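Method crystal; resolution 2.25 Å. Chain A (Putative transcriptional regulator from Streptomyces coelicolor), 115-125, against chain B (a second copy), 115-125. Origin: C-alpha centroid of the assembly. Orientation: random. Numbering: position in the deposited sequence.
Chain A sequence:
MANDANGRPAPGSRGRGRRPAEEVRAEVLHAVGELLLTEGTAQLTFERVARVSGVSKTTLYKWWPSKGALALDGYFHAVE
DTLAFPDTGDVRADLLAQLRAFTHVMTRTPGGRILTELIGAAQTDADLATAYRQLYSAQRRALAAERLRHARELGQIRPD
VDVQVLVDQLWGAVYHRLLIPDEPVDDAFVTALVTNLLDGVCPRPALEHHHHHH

Chain A (115-125) LTELIGAAQTD
Chain B (115-125) LTELIGAAQTD

Two copies of the same segment pack helix against helix around a pair of glycines. Each chain enters at residue 115 already in a helix that continues through residue 121 (phi -58 to -75°, psi -28 to -51°), and type I turns follow from Ala A122 to Asp A125 and from Ala B122 to Asp B125; Thr A124 has phi/psi of -132/24 and Thr B124 -132/22. Asp A125 and Asp B125 each cap the next helix. The register runs in opposite order, the sequence rising in one chain as it falls in the other, and the helices cross at Gly A120 and Gly B120: their CA atoms lie 3.6 Å apart, CA of Glu A117 5.7 Å from CA of Gln B123, and CA of Gln A123 5.6 Å from CA of Glu B117.

Backbone contact dominates the centre. Gly A120 CA approaches Gly B120 O at 3.6 Å in a CA-H...O contact, and Gly A120 O lies 3.6 Å from Gly B120 CA. A CB on either glycine would point toward the partner and stand 2.7 Å from the opposing glycine O, so this approach depends on bare backbone.

Gln A123 and Gln B123 flank the glycines, both with chi1 and chi2 in m and chi3 near -57°. Each folds back onto its own helix: Gln A123 NE2 donates to Ile A119 O (3.0 Å) and Gln B123 NE2 to Ile B119 O (2.9 Å). Gln A123 CG packs 3.9 Å from Gly B120 CA and Gln B123 CG 4.0 Å from Gly A120 CA. Farther out, Thr A124 CG2 meets Glu B117 CG (chi t, t, -44°) at 3.8 Å, and Glu A117 CD (m, t, -179°) meets Thr B124 CG2 at 4.0 Å. Thr A116, Thr B116, Thr A124 and Thr B124 have chi1 p.

No direct hydrogen bond joins the stretches; two waters bridge them. One hydrogen-bonds Thr A116 OG1 (2.6 Å) and Gln B123 OE1 (2.8 Å), the other Glu A117 OE1 (3.0 Å) and Gln B123 O (2.8 Å).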

# COMPACT_ATOMS: atom_id res chain seq x y z
N LEU A 115 11.14 4.73 2.91
CA LEU A 115 10.04 4.85 1.96
C LEU A 115 8.65 4.76 2.60
O LEU A 115 7.77 5.56 2.27
CB LEU A 115 10.21 3.77 0.88
CG LEU A 115 9.79 4.07 -0.56
CD1 LEU A 115 10.38 5.38 -1.03
CD2 LEU A 115 10.26 2.92 -1.44
N THR A 116 8.45 3.80 3.50
CA THR A 116 7.14 3.65 4.15
C THR A 116 6.78 4.87 4.99
O THR A 116 5.60 5.23 5.10
CB THR A 116 7.09 2.39 5.06
OG1 THR A 116 8.14 2.45 6.03
CG2 THR A 116 7.23 1.12 4.25
N GLU A 117 7.77 5.52 5.58
CA GLU A 117 7.49 6.70 6.38
C GLU A 117 7.17 7.89 5.50
O GLU A 117 6.43 8.78 5.91
CB GLU A 117 8.66 7.01 7.32
CG GLU A 117 8.80 5.98 8.45
CD GLU A 117 9.74 6.42 9.55
OE1 GLU A 117 9.94 5.64 10.51
OE2 GLU A 117 10.29 7.54 9.47
N LEU A 118 7.71 7.91 4.29
CA LEU A 118 7.41 9.00 3.36
C LEU A 118 5.99 8.79 2.82
O LEU A 118 5.24 9.74 2.62
CB LEU A 118 8.42 9.01 2.21
CG LEU A 118 9.79 9.60 2.54
CD1 LEU A 118 10.77 9.36 1.40
CD2 LEU A 118 9.64 11.09 2.81
N ILE A 119 5.64 7.53 2.58
CA ILE A 119 4.30 7.20 2.10
C ILE A 119 3.32 7.64 3.19
O ILE A 119 2.27 8.21 2.91
CB ILE A 119 4.15 5.68 1.86
CG1 ILE A 119 5.00 5.27 0.65
CG2 ILE A 119 2.68 5.32 1.62
CD1 ILE A 119 5.13 3.77 0.48
N GLY A 120 3.68 7.36 4.44
CA GLY A 120 2.83 7.73 5.55
C GLY A 120 2.62 9.23 5.64
O GLY A 120 1.49 9.69 5.77
N ALA A 121 3.71 9.98 5.59
CA ALA A 121 3.63 11.44 5.68
C ALA A 121 2.82 12.02 4.51
O ALA A 121 2.07 12.99 4.68
CB ALA A 121 5.04 12.05 5.70
N ALA A 122 2.97 11.43 3.34
CA ALA A 122 2.27 11.88 2.14
C ALA A 122 0.76 11.87 2.31
O ALA A 122 0.05 12.64 1.65
CB ALA A 122 2.65 11.01 0.95
N GLN A 123 0.25 11.00 3.18
CA GLN A 123 -1.18 10.89 3.39
C GLN A 123 -1.84 12.17 3.89
O GLN A 123 -3.04 12.35 3.72
CB GLN A 123 -1.51 9.73 4.34
CG GLN A 123 -1.05 8.38 3.81
CD GLN A 123 -1.41 8.17 2.35
OE1 GLN A 123 -2.58 8.24 1.96
NE2 GLN A 123 -0.39 7.92 1.52
N THR A 124 -1.06 13.07 4.48
CA THR A 124 -1.61 14.33 4.98
C THR A 124 -0.79 15.54 4.55
O THR A 124 -0.82 16.59 5.19
CB THR A 124 -1.71 14.35 6.52
OG1 THR A 124 -0.42 14.06 7.09
CG2 THR A 124 -2.73 13.32 7.01
N ASP A 125 -0.05 15.39 3.46
CA ASP A 125 0.79 16.47 2.93
C ASP A 125 0.69 16.37 1.42
O ASP A 125 1.41 15.61 0.78
CB ASP A 125 2.24 16.28 3.37
CG ASP A 125 3.13 17.45 2.99
OD1 ASP A 125 2.85 18.10 1.96
OD2 ASP A 125 4.11 17.71 3.72
N LEU B 115 -9.10 5.55 6.48
CA LEU B 115 -8.08 4.53 6.62
C LEU B 115 -6.70 4.94 6.14
O LEU B 115 -5.71 4.60 6.79
CB LEU B 115 -8.51 3.24 5.92
CG LEU B 115 -9.73 2.53 6.54
CD1 LEU B 115 -9.96 1.22 5.80
CD2 LEU B 115 -9.49 2.29 8.03
N THR B 116 -6.61 5.66 5.03
CA THR B 116 -5.29 6.07 4.54
C THR B 116 -4.60 7.01 5.53
O THR B 116 -3.39 6.91 5.73
CB THR B 116 -5.35 6.77 3.17
OG1 THR B 116 -6.29 7.85 3.21
CG2 THR B 116 -5.73 5.79 2.08
N GLU B 117 -5.36 7.90 6.16
CA GLU B 117 -4.78 8.82 7.13
C GLU B 117 -4.26 8.00 8.30
O GLU B 117 -3.12 8.15 8.71
CB GLU B 117 -5.82 9.83 7.64
CG GLU B 117 -5.20 10.91 8.53
CD GLU B 117 -6.22 11.70 9.33
OE1 GLU B 117 -7.26 12.09 8.77
OE2 GLU B 117 -5.96 11.95 10.53
N LEU B 118 -5.12 7.13 8.83
CA LEU B 118 -4.74 6.27 9.95
C LEU B 118 -3.52 5.41 9.59
O LEU B 118 -2.59 5.28 10.38
CB LEU B 118 -5.90 5.36 10.36
CG LEU B 118 -6.99 5.91 11.30
CD1 LEU B 118 -6.38 6.22 12.66
CD2 LEU B 118 -7.59 7.17 10.72
N ILE B 119 -3.54 4.82 8.40
CA ILE B 119 -2.42 3.98 7.98
C ILE B 119 -1.18 4.86 7.93
O ILE B 119 -0.10 4.45 8.37
CB ILE B 119 -2.66 3.36 6.58
CG1 ILE B 119 -3.78 2.32 6.64
CG2 ILE B 119 -1.39 2.69 6.08
CD1 ILE B 119 -4.24 1.85 5.27
N GLY B 120 -1.34 6.07 7.40
CA GLY B 120 -0.21 6.98 7.31
C GLY B 120 0.40 7.28 8.67
O GLY B 120 1.60 7.15 8.85
N ALA B 121 -0.44 7.66 9.62
CA ALA B 121 -0.00 8.00 10.97
C ALA B 121 0.63 6.82 11.69
O ALA B 121 1.57 6.99 12.46
CB ALA B 121 -1.19 8.52 11.79
N ALA B 122 0.13 5.62 11.42
CA ALA B 122 0.65 4.42 12.06
C ALA B 122 2.12 4.15 11.75
O ALA B 122 2.81 3.48 12.52
CB ALA B 122 -0.18 3.21 11.66
N GLN B 123 2.60 4.68 10.63
CA GLN B 123 3.98 4.47 10.23
C GLN B 123 4.99 5.03 11.24
O GLN B 123 6.15 4.61 11.25
CB GLN B 123 4.23 5.07 8.85
CG GLN B 123 3.33 4.49 7.76
CD GLN B 123 3.24 2.97 7.84
OE1 GLN B 123 4.26 2.27 7.83
NE2 GLN B 123 2.02 2.46 7.93
N THR B 124 4.55 5.95 12.08
CA THR B 124 5.44 6.55 13.07
C THR B 124 4.81 6.57 14.47
O THR B 124 5.22 7.35 15.32
CB THR B 124 5.82 7.99 12.68
OG1 THR B 124 4.64 8.79 12.55
CG2 THR B 124 6.57 7.99 11.35
N ASP B 125 3.83 5.70 14.68
CA ASP B 125 3.12 5.60 15.96
C ASP B 125 2.75 4.13 16.19
O ASP B 125 1.70 3.66 15.76
CB ASP B 125 1.87 6.47 15.92
CG ASP B 125 1.10 6.46 17.22
OD1 ASP B 125 0.30 7.39 17.43
OD2 ASP B 125 1.28 5.53 18.04
O HOH W 1 6.97 3.02 8.29
O HOH W 2 8.37 3.03 10.46